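Side-chain contacts in hypothetical protein (Fusobacterium nucleatum subsp. nucleatum, PDB 2GSL), which might act as a ribonuclease in RNA processing, as a dimeric, all-helical, probable member of the MrnC family with a ribonuclease III domain: residues A24-E29 against K119-I124; V52-Q57 against R89-M94; S58-K63 against N123-G128; N66-E71 against G107-L112. One frame throughout, in Å; residues are numbered along the deposited sequence.

Contact 1 (A24-E29 against K119-I124); sequences AIWELE and KKIINI
Ile122 reaches out from helix 115-127 and sets its CD1 methyl between Trp26 and Glu29, two residues about one turn apart on helix 15-34. The apolar contacts centre on the six-membered ring of Trp26. Its CZ3 lies 3.6 Å from CD1 of Ile122, and CE3 and CH2 on either side of it stay close to the same methyl, which approaches the ring obliquely. Ile121 comes in differently: its CG2 meets CZ3 of Trp26 at 4.1 Å, at the ring edge and near its plane. The indole is carried across by its first torsion, which puts CG anti to the backbone N (chi1 -168°).

Both segments belong to the helical bundle of the ribonuclease III domain. Their axes are 11.5 Å apart at closest approach and cross at -56°, so the long side chains of Trp26 and Ile122 have to bridge the gap. The Trp26 side chain is about 6 Å from that of Asp23, the probable active-site residue, and about 6 Å from the bound magnesium ion.

Glu29 contributes through the aliphatic part of its chain. Its CB is 3.8 Å from CD1 of Ile122 and its CG 4.1 Å from CG1 of Ile122, the two chains crossing at about a right angle. A bend at chi2 (-49°) turns the carboxylate off this line, and its OE1 forms a salt bridge with Lys32.

No hydrogen bond links the segments. The one polar atom of the indole, NE1, bonds to the backbone O of Lys51, which ties the ring to the end of helix 41-52.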
# COMPACT_ATOMS: atom_id res chain seq x y z
N ALA A 24 -3.02 3.00 -1.84
CA ALA A 24 -1.96 2.15 -1.32
C ALA A 24 -1.98 2.13 0.20
O ALA A 24 -1.75 1.09 0.83
CB ALA A 24 -0.60 2.63 -1.82
N ILE A 25 -2.29 3.29 0.80
CA ILE A 25 -2.34 3.43 2.25
C ILE A 25 -3.48 2.59 2.81
O ILE A 25 -3.35 1.94 3.86
CB ILE A 25 -2.54 4.92 2.67
CG1 ILE A 25 -1.35 5.77 2.18
CG2 ILE A 25 -2.63 5.07 4.18
CD1 ILE A 25 -1.56 7.24 2.35
N TRP A 26 -4.61 2.61 2.10
CA TRP A 26 -5.81 1.87 2.50
C TRP A 26 -5.53 0.38 2.43
O TRP A 26 -5.78 -0.34 3.41
CB TRP A 26 -6.99 2.21 1.58
CG TRP A 26 -8.30 1.73 2.06
CD1 TRP A 26 -9.00 0.66 1.59
CD2 TRP A 26 -9.11 2.31 3.10
NE1 TRP A 26 -10.19 0.53 2.28
CE2 TRP A 26 -10.27 1.53 3.21
CE3 TRP A 26 -8.94 3.40 3.96
CZ2 TRP A 26 -11.27 1.82 4.13
CZ3 TRP A 26 -9.94 3.69 4.87
CH2 TRP A 26 -11.08 2.90 4.96
N GLU A 27 -4.99 -0.10 1.31
CA GLU A 27 -4.70 -1.53 1.21
C GLU A 27 -3.87 -1.97 2.40
O GLU A 27 -4.27 -2.85 3.16
CB GLU A 27 -3.97 -1.90 -0.10
CG GLU A 27 -4.88 -2.48 -1.18
CD GLU A 27 -4.89 -4.01 -1.23
OE1 GLU A 27 -5.23 -4.67 -0.24
OE2 GLU A 27 -4.55 -4.58 -2.29
N LEU A 28 -2.72 -1.32 2.59
CA LEU A 28 -1.80 -1.64 3.69
C LEU A 28 -2.49 -1.84 5.02
O LEU A 28 -2.33 -2.87 5.66
CB LEU A 28 -0.74 -0.55 3.83
CG LEU A 28 0.33 -0.81 4.88
CD1 LEU A 28 0.91 -2.21 4.67
CD2 LEU A 28 1.40 0.23 4.77
N GLU A 29 -3.26 -0.84 5.45
CA GLU A 29 -3.96 -0.93 6.71
C GLU A 29 -4.91 -2.12 6.73
O GLU A 29 -4.95 -2.87 7.71
CB GLU A 29 -4.71 0.37 6.98
CG GLU A 29 -3.79 1.51 7.35
CD GLU A 29 -2.78 1.13 8.43
OE1 GLU A 29 -1.56 1.12 8.15
OE2 GLU A 29 -3.23 0.83 9.56
N LYS A 119 -5.90 6.15 11.62
CA LYS A 119 -6.23 5.04 12.50
C LYS A 119 -7.66 5.13 13.03
O LYS A 119 -8.31 4.11 13.24
CB LYS A 119 -5.26 4.98 13.69
CG LYS A 119 -5.53 3.81 14.65
CD LYS A 119 -4.42 3.63 15.70
CE LYS A 119 -4.55 2.26 16.41
NZ LYS A 119 -3.46 1.97 17.40
N LYS A 120 -8.14 6.34 13.23
CA LYS A 120 -9.49 6.50 13.75
C LYS A 120 -10.53 6.05 12.72
O LYS A 120 -11.57 5.50 13.07
CB LYS A 120 -9.70 7.95 14.17
CG LYS A 120 -10.81 8.14 15.18
CD LYS A 120 -10.56 9.34 16.07
CE LYS A 120 -10.62 10.66 15.30
NZ LYS A 120 -10.48 11.85 16.21
N ILE A 121 -10.23 6.29 11.44
CA ILE A 121 -11.12 5.90 10.35
C ILE A 121 -11.00 4.39 10.16
O ILE A 121 -12.00 3.70 9.93
CB ILE A 121 -10.72 6.61 9.03
CG1 ILE A 121 -10.99 8.11 9.14
CG2 ILE A 121 -11.48 6.04 7.86
CD1 ILE A 121 -10.43 8.91 7.98
N ILE A 122 -9.78 3.88 10.25
CA ILE A 122 -9.58 2.45 10.10
C ILE A 122 -10.28 1.71 11.24
O ILE A 122 -10.74 0.60 11.06
CB ILE A 122 -8.08 2.11 10.10
CG1 ILE A 122 -7.40 2.76 8.89
CG2 ILE A 122 -7.89 0.60 10.05
CD1 ILE A 122 -7.91 2.28 7.55
N ASN A 123 -10.36 2.34 12.41
CA ASN A 123 -11.02 1.72 13.55
C ASN A 123 -12.52 1.59 13.33
O ASN A 123 -13.17 0.74 13.95
CB ASN A 123 -10.76 2.49 14.84
CG ASN A 123 -9.44 2.10 15.49
OD1 ASN A 123 -9.06 2.67 16.52
ND2 ASN A 123 -8.75 1.13 14.91
N ILE A 124 -13.09 2.43 12.48
CA ILE A 124 -14.53 2.34 12.23
C ILE A 124 -14.77 1.32 11.12
O ILE A 124 -15.91 0.98 10.81
CB ILE A 124 -15.14 3.73 11.87
CG1 ILE A 124 -14.93 4.06 10.40
CG2 ILE A 124 -14.54 4.80 12.76
CD1 ILE A 124 -16.05 3.58 9.51

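Contact 2 (V52-Q57 against R89-M94); sequences VNAKYQ and RSCTVM
Lys55 lies along the Ser90-Cys91 backbone, and its chain can be followed outward from the first turn of helix 54-64. From CB the chain runs to CG, which rests 3.7 Å from CB of Cys91. The next carbon, CD, comes 3.4 Å from the carbonyl O of Ser90. There the chain bends at chi3 (75°) and again at chi4, and NZ at its tip makes a weak, long ion pair with Glu95.

Beside it, CB of Ala54 meets SG of Cys91 at 3.4 Å. The sulfur takes the crowded position between its own backbone N and carbonyl carbon (chi1 56°). No hydrogen bond joins the two segments; methyl, methylene and thiol groups and the Ser90 carbonyl make the contact.

Asn53 is the N-cap of helix 54-64: its OD1 accepts from Tyr56 N at 2.9 Å, with the donor tilted 33° from the carbonyl plane. Thr92 N-caps helix 93-111, its OG1 accepting a weak bond from Glu95 N.

The Ala54 side chain is about 7 Å from the magnesium ion, and Gln57 NE2 bonds weakly to the metal ligand Glu103. At the surface, the first turn of helix 54-64 thus meets the loop leading into helix 93-111; Ala54 also packs on Ala99 of that helix, and Val52 and Gln57 on Trp26 of helix 15-34.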
# COMPACT_ATOMS: atom_id res chain seq x y z
N VAL A 52 -11.88 -3.17 0.42
CA VAL A 52 -10.98 -2.41 -0.43
C VAL A 52 -11.69 -1.90 -1.70
O VAL A 52 -11.12 -1.10 -2.45
CB VAL A 52 -9.76 -3.30 -0.78
CG1 VAL A 52 -9.70 -3.56 -2.27
CG2 VAL A 52 -8.49 -2.67 -0.26
N ASN A 53 -12.93 -2.33 -1.94
CA ASN A 53 -13.66 -1.92 -3.15
C ASN A 53 -14.36 -0.57 -3.05
O ASN A 53 -14.62 -0.08 -1.94
CB ASN A 53 -14.67 -3.00 -3.56
CG ASN A 53 -15.76 -3.21 -2.51
OD1 ASN A 53 -16.64 -2.36 -2.32
ND2 ASN A 53 -15.70 -4.34 -1.83
N ALA A 54 -14.68 0.02 -4.20
CA ALA A 54 -15.34 1.33 -4.22
C ALA A 54 -16.64 1.39 -3.42
O ALA A 54 -16.87 2.36 -2.69
CB ALA A 54 -15.59 1.78 -5.66
N LYS A 55 -17.48 0.36 -3.53
CA LYS A 55 -18.74 0.37 -2.78
C LYS A 55 -18.51 0.55 -1.28
O LYS A 55 -19.22 1.34 -0.64
CB LYS A 55 -19.54 -0.91 -3.03
CG LYS A 55 -20.12 -1.01 -4.44
CD LYS A 55 -20.82 -2.33 -4.65
CE LYS A 55 -22.19 -2.37 -3.94
NZ LYS A 55 -23.16 -1.40 -4.55
N TYR A 56 -17.54 -0.17 -0.73
CA TYR A 56 -17.27 -0.05 0.70
C TYR A 56 -16.65 1.30 1.07
O TYR A 56 -17.17 2.01 1.93
CB TYR A 56 -16.38 -1.21 1.18
CG TYR A 56 -16.31 -1.32 2.69
CD1 TYR A 56 -15.36 -0.61 3.42
CD2 TYR A 56 -17.26 -2.06 3.40
CE1 TYR A 56 -15.35 -0.63 4.80
CE2 TYR A 56 -17.26 -2.09 4.79
CZ TYR A 56 -16.30 -1.37 5.49
OH TYR A 56 -16.31 -1.34 6.87
N GLN A 57 -15.55 1.68 0.43
CA GLN A 57 -14.95 2.96 0.77
C GLN A 57 -16.03 4.05 0.74
O GLN A 57 -16.00 4.99 1.55
CB GLN A 57 -13.84 3.31 -0.20
CG GLN A 57 -13.09 2.12 -0.69
CD GLN A 57 -11.72 2.47 -1.18
OE1 GLN A 57 -10.87 2.90 -0.40
NE2 GLN A 57 -11.47 2.28 -2.48
N ARG A 89 -17.58 -0.23 -12.93
CA ARG A 89 -18.12 -1.56 -13.15
C ARG A 89 -19.01 -2.05 -12.01
O ARG A 89 -20.23 -2.16 -12.16
CB ARG A 89 -16.99 -2.57 -13.37
CG ARG A 89 -16.01 -2.22 -14.48
CD ARG A 89 -14.87 -1.30 -14.01
NE ARG A 89 -15.17 0.12 -14.14
CZ ARG A 89 -14.27 1.10 -14.02
NH1 ARG A 89 -14.63 2.37 -14.15
NH2 ARG A 89 -12.99 0.80 -13.78
N SER A 90 -18.39 -2.34 -10.87
CA SER A 90 -19.11 -2.87 -9.71
C SER A 90 -19.92 -1.86 -8.93
O SER A 90 -20.71 -2.24 -8.06
CB SER A 90 -18.13 -3.55 -8.76
OG SER A 90 -17.27 -4.44 -9.46
N CYS A 91 -19.73 -0.58 -9.21
CA CYS A 91 -20.46 0.44 -8.49
C CYS A 91 -21.02 1.52 -9.41
O CYS A 91 -21.04 1.35 -10.62
CB CYS A 91 -19.56 1.07 -7.42
SG CYS A 91 -18.00 1.76 -8.04
N THR A 92 -21.49 2.62 -8.82
CA THR A 92 -22.05 3.73 -9.58
C THR A 92 -21.08 4.89 -9.64
O THR A 92 -20.08 4.92 -8.92
CB THR A 92 -23.36 4.26 -8.96
OG1 THR A 92 -23.07 4.84 -7.68
CG2 THR A 92 -24.37 3.14 -8.78
N VAL A 93 -21.38 5.87 -10.49
CA VAL A 93 -20.53 7.04 -10.62
C VAL A 93 -20.32 7.69 -9.25
O VAL A 93 -19.18 7.92 -8.83
CB VAL A 93 -21.15 8.07 -11.59
CG1 VAL A 93 -20.23 9.28 -11.72
CG2 VAL A 93 -21.36 7.42 -12.95
N MSE A 94 -21.42 7.97 -8.56
CA MSE A 94 -21.36 8.60 -7.24
C MSE A 94 -20.47 7.83 -6.24
O MSE A 94 -19.66 8.43 -5.53
CB MSE A 94 -22.77 8.72 -6.66
CG MSE A 94 -22.84 9.50 -5.36
SE MSE A 94 -22.58 11.40 -5.64
CE MSE A 94 -23.97 12.05 -4.44

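Contact 3 (S58-K63 against N123-G128); sequences SLIYKK and NIVIKG
Two isoleucines with different first torsions bring their CD1 methyls together here. Ile60 has CG1 anti to its carbonyl carbon (chi1 -66°) and bends again at chi2 (-62°), which carries CD1 out from helix 54-64. Ile124, on helix 115-127, holds CG1 between its backbone N and carbonyl carbon (chi1 82°), with its own CD1 turned toward Ile60.

The resulting methyl-to-methyl approach, Ile60 CD1 to Ile124 CD1, measures 3.3 Å; at 2.6 Å resolution this establishes that the methyls touch, and no strain should be read into it. The two side chains run past one another in opposite directions. The same CD1 of Ile60 also reaches the next residue along, lying 3.7 Å from CG2 of Val125, and in this pair the side chains cross at about a right angle. One methyl therefore serves two successive residues of the other helix, and it is the delta carbon of Ile60, the far end of its longer branch, that does all the touching from its side.

The chemistry across the segments is purely apolar, without a hydrogen bond.

Within the ribonuclease III fold this is a helix-to-helix seam away from the metal site, the Ile60 side chain being about 11 Å from the magnesium ion. Ile60 and Val125 are buried, and Ile124 is partly exposed. Ile60 also packs on Leu102 of helix 93-111, and Val125 on Trp26 and Ile30 of helix 15-34, so the seam adjoins both of those helices as well.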
# COMPACT_ATOMS: atom_id res chain seq x y z
N SER A 58 -17.00 3.91 -0.17
CA SER A 58 -18.10 4.87 -0.30
C SER A 58 -18.95 4.94 0.97
O SER A 58 -19.42 6.01 1.36
CB SER A 58 -18.99 4.51 -1.50
OG SER A 58 -20.11 5.38 -1.59
N LEU A 59 -19.18 3.79 1.60
CA LEU A 59 -19.96 3.78 2.82
C LEU A 59 -19.14 4.50 3.86
O LEU A 59 -19.67 5.27 4.66
CB LEU A 59 -20.24 2.36 3.29
CG LEU A 59 -21.30 1.57 2.52
CD1 LEU A 59 -21.49 0.20 3.16
CD2 LEU A 59 -22.62 2.35 2.52
N ILE A 60 -17.84 4.24 3.85
CA ILE A 60 -16.96 4.88 4.81
C ILE A 60 -17.06 6.39 4.66
O ILE A 60 -17.42 7.10 5.59
CB ILE A 60 -15.49 4.47 4.61
CG1 ILE A 60 -15.32 2.98 4.91
CG2 ILE A 60 -14.58 5.30 5.52
CD1 ILE A 60 -15.64 2.62 6.35
N TYR A 61 -16.75 6.88 3.46
CA TYR A 61 -16.80 8.31 3.21
C TYR A 61 -18.11 8.92 3.72
O TYR A 61 -18.09 9.83 4.53
CB TYR A 61 -16.60 8.59 1.71
CG TYR A 61 -16.77 10.03 1.30
CD1 TYR A 61 -18.02 10.55 1.01
CD2 TYR A 61 -15.67 10.89 1.23
CE1 TYR A 61 -18.19 11.88 0.66
CE2 TYR A 61 -15.82 12.23 0.89
CZ TYR A 61 -17.09 12.72 0.61
OH TYR A 61 -17.27 14.05 0.30
N LYS A 62 -19.24 8.39 3.28
CA LYS A 62 -20.52 8.93 3.71
C LYS A 62 -20.77 8.86 5.22
O LYS A 62 -21.58 9.62 5.75
CB LYS A 62 -21.65 8.26 2.94
CG LYS A 62 -21.53 8.53 1.45
CD LYS A 62 -22.42 7.65 0.60
CE LYS A 62 -23.88 7.99 0.74
NZ LYS A 62 -24.67 7.25 -0.27
N LYS A 63 -20.06 7.97 5.91
CA LYS A 63 -20.23 7.84 7.36
C LYS A 63 -19.29 8.74 8.16
O LYS A 63 -19.50 8.94 9.35
CB LYS A 63 -20.04 6.39 7.81
CG LYS A 63 -21.11 5.42 7.28
CD LYS A 63 -20.81 3.98 7.68
CE LYS A 63 -21.00 3.74 9.18
NZ LYS A 63 -22.44 3.73 9.59
N ASN A 123 -10.36 2.34 12.41
CA ASN A 123 -11.02 1.72 13.55
C ASN A 123 -12.52 1.59 13.33
O ASN A 123 -13.17 0.74 13.95
CB ASN A 123 -10.76 2.49 14.84
CG ASN A 123 -9.44 2.10 15.49
OD1 ASN A 123 -9.06 2.67 16.52
ND2 ASN A 123 -8.75 1.13 14.91
N ILE A 124 -13.09 2.43 12.48
CA ILE A 124 -14.53 2.34 12.23
C ILE A 124 -14.77 1.32 11.12
O ILE A 124 -15.91 0.98 10.81
CB ILE A 124 -15.14 3.73 11.87
CG1 ILE A 124 -14.93 4.06 10.40
CG2 ILE A 124 -14.54 4.80 12.76
CD1 ILE A 124 -16.05 3.58 9.51
N VAL A 125 -13.69 0.83 10.52
CA VAL A 125 -13.79 -0.15 9.46
C VAL A 125 -13.88 -1.55 10.07
O VAL A 125 -14.58 -2.41 9.56
CB VAL A 125 -12.57 -0.09 8.50
CG1 VAL A 125 -12.63 -1.23 7.50
CG2 VAL A 125 -12.55 1.24 7.78
N ILE A 126 -13.17 -1.77 11.18
CA ILE A 126 -13.20 -3.07 11.82
C ILE A 126 -14.15 -3.10 13.01
O ILE A 126 -14.55 -4.18 13.45
CB ILE A 126 -11.80 -3.52 12.29
CG1 ILE A 126 -11.53 -3.04 13.71
CG2 ILE A 126 -10.74 -2.96 11.36
CD1 ILE A 126 -11.46 -1.55 13.85
N LYS A 127 -14.50 -1.93 13.54
CA LYS A 127 -15.43 -1.88 14.66
C LYS A 127 -16.78 -2.29 14.13
O LYS A 127 -17.56 -2.95 14.81
CB LYS A 127 -15.51 -0.47 15.27
CG LYS A 127 -16.69 0.39 14.78
CD LYS A 127 -16.91 1.58 15.72
CE LYS A 127 -18.12 2.45 15.33
NZ LYS A 127 -17.96 3.18 14.04
N GLY A 128 -17.06 -1.88 12.90
CA GLY A 128 -18.33 -2.22 12.28
C GLY A 128 -18.21 -3.60 11.67
O GLY A 128 -19.10 -4.04 10.94

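Contact 4 (N66-E71 against G107-L112); sequences NDLDEE and GAMYLL
In the helical ribonuclease III domain, this contact joins the connection between helices 54-64 and 70-80, together with the first turn of helix 70-80, to the C-terminal end of helix 93-111. It consists of two separate touches, one apolar and one between a carboxylate and a methyl group.

The apolar touch is between Leu68, in the connection, and Met109, which is present as selenomethionine. Met109 reaches far from its helix because its chain is extended beyond CG, with chi2 176° and chi3 165°, and its terminal CE ends 3.9 Å from CD2 of Leu68 and 4.2 Å from Leu68 CG. The two side chains cross at about a right angle. Met109 is buried, and it also packs on Phe72 of helix 70-80 and on Ile118 and Ile121 of helix 115-127, so the leucine adds one more neighbour to an already surrounded side chain.

Closer to the surface, Glu71 and Leu112 approach from opposite directions. Leu112 is the first residue to leave helical geometry after helix 93-111, and it packs on Lys8 and Asp9 of the N-terminal region. Lys8 NZ also makes a weak, long ion pair with Glu71 OE2. Glu71 has CG anti to its backbone N (chi1 167°) and an extended chain, which brings its carboxylate up to the leucine: OE2 lies 3.4 Å from CD1 of Leu112, and OE1 3.6 Å from that same methyl.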
# COMPACT_ATOMS: atom_id res chain seq x y z
N ASN A 66 -19.02 14.16 7.24
CA ASN A 66 -19.61 15.24 8.03
C ASN A 66 -18.89 15.52 9.35
O ASN A 66 -19.16 16.52 10.00
CB ASN A 66 -21.08 14.94 8.32
CG ASN A 66 -21.84 14.53 7.08
OD1 ASN A 66 -22.15 15.36 6.22
ND2 ASN A 66 -22.13 13.24 6.96
N ASP A 67 -18.00 14.63 9.76
CA ASP A 67 -17.29 14.87 11.01
C ASP A 67 -15.80 15.19 10.85
O ASP A 67 -15.11 15.41 11.84
CB ASP A 67 -17.47 13.67 11.97
CG ASP A 67 -18.94 13.38 12.29
OD1 ASP A 67 -19.76 14.32 12.35
OD2 ASP A 67 -19.27 12.19 12.51
N LEU A 68 -15.30 15.22 9.61
CA LEU A 68 -13.89 15.52 9.36
C LEU A 68 -13.57 17.02 9.40
O LEU A 68 -14.40 17.85 9.01
CB LEU A 68 -13.46 14.95 7.99
CG LEU A 68 -13.05 13.47 7.90
CD1 LEU A 68 -14.19 12.58 8.30
CD2 LEU A 68 -12.61 13.14 6.48
N ASP A 69 -12.37 17.37 9.86
CA ASP A 69 -11.98 18.77 9.94
C ASP A 69 -12.23 19.46 8.59
O ASP A 69 -12.28 18.80 7.55
CB ASP A 69 -10.49 18.93 10.31
CG ASP A 69 -10.16 18.40 11.70
OD1 ASP A 69 -10.91 18.70 12.66
OD2 ASP A 69 -9.14 17.68 11.84
N GLU A 70 -12.38 20.78 8.63
CA GLU A 70 -12.62 21.58 7.44
C GLU A 70 -11.66 21.28 6.29
O GLU A 70 -12.08 21.01 5.16
CB GLU A 70 -12.53 23.07 7.80
CG GLU A 70 -13.86 23.71 8.17
CD GLU A 70 -14.78 23.83 6.97
OE1 GLU A 70 -15.95 24.26 7.15
OE2 GLU A 70 -14.34 23.51 5.84
N GLU A 71 -10.37 21.34 6.59
CA GLU A 71 -9.31 21.09 5.61
C GLU A 71 -9.54 19.82 4.78
O GLU A 71 -9.25 19.78 3.58
CB GLU A 71 -7.96 21.03 6.32
CG GLU A 71 -6.81 20.46 5.49
CD GLU A 71 -5.50 20.44 6.27
OE1 GLU A 71 -5.49 19.99 7.44
OE2 GLU A 71 -4.47 20.88 5.70
N GLY A 107 -5.05 9.85 1.70
CA GLY A 107 -3.76 10.21 1.16
C GLY A 107 -3.24 11.51 1.75
O GLY A 107 -2.05 11.64 2.05
N ALA A 108 -4.14 12.47 1.93
CA ALA A 108 -3.77 13.77 2.48
C ALA A 108 -3.32 13.69 3.94
O ALA A 108 -2.27 14.21 4.30
CB ALA A 108 -4.93 14.74 2.34
N MSE A 109 -4.12 13.03 4.77
CA MSE A 109 -3.80 12.89 6.18
C MSE A 109 -2.38 12.35 6.34
O MSE A 109 -1.60 12.84 7.17
CB MSE A 109 -4.81 11.97 6.85
CG MSE A 109 -6.25 12.47 6.80
SE MSE A 109 -7.51 11.19 7.57
CE MSE A 109 -9.06 12.33 7.78
N TYR A 110 -2.03 11.36 5.54
CA TYR A 110 -0.71 10.78 5.61
C TYR A 110 0.36 11.86 5.37
O TYR A 110 1.18 12.14 6.25
CB TYR A 110 -0.60 9.68 4.57
CG TYR A 110 0.60 8.80 4.74
CD1 TYR A 110 0.56 7.69 5.56
CD2 TYR A 110 1.76 9.06 4.03
CE1 TYR A 110 1.65 6.85 5.66
CE2 TYR A 110 2.85 8.23 4.12
CZ TYR A 110 2.79 7.13 4.93
OH TYR A 110 3.88 6.29 4.96
N LEU A 111 0.34 12.47 4.19
CA LEU A 111 1.29 13.53 3.85
C LEU A 111 1.38 14.63 4.93
O LEU A 111 2.39 15.32 5.03
CB LEU A 111 0.92 14.16 2.51
CG LEU A 111 1.28 13.29 1.31
CD1 LEU A 111 0.79 13.93 0.02
CD2 LEU A 111 2.76 13.10 1.28
N LEU A 112 0.33 14.78 5.72
CA LEU A 112 0.33 15.78 6.79
C LEU A 112 0.65 15.14 8.12
O LEU A 112 0.21 15.62 9.16
CB LEU A 112 -1.03 16.47 6.91
CG LEU A 112 -1.39 17.45 5.81
CD1 LEU A 112 -2.76 18.02 6.07
CD2 LEU A 112 -0.34 18.53 5.75

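Contacts 1 and 3 are the buried pair: both use helix 115-127, share Asn123 and Ile124, and touch through Trp26 CH2 and Val125 CG2, 3.6 Å apart. Contact 2 lies at the surface and contact 4 is partly buried; both use helix 93-111, but their centres are 21 Å apart on opposite sides of the chain's centre. Contact 3 is purely aliphatic and contact 1 adds an indole and the aliphatic part of a glutamate; contact 2 brings in a thiol and a backbone carbonyl, and contact 4 a carboxylate beside its apolar touch. None has a hydrogen bond across it. Contact 4 still meets the interior: Met109 CE is 3.7 Å from Ile121 CD1 of contact 1.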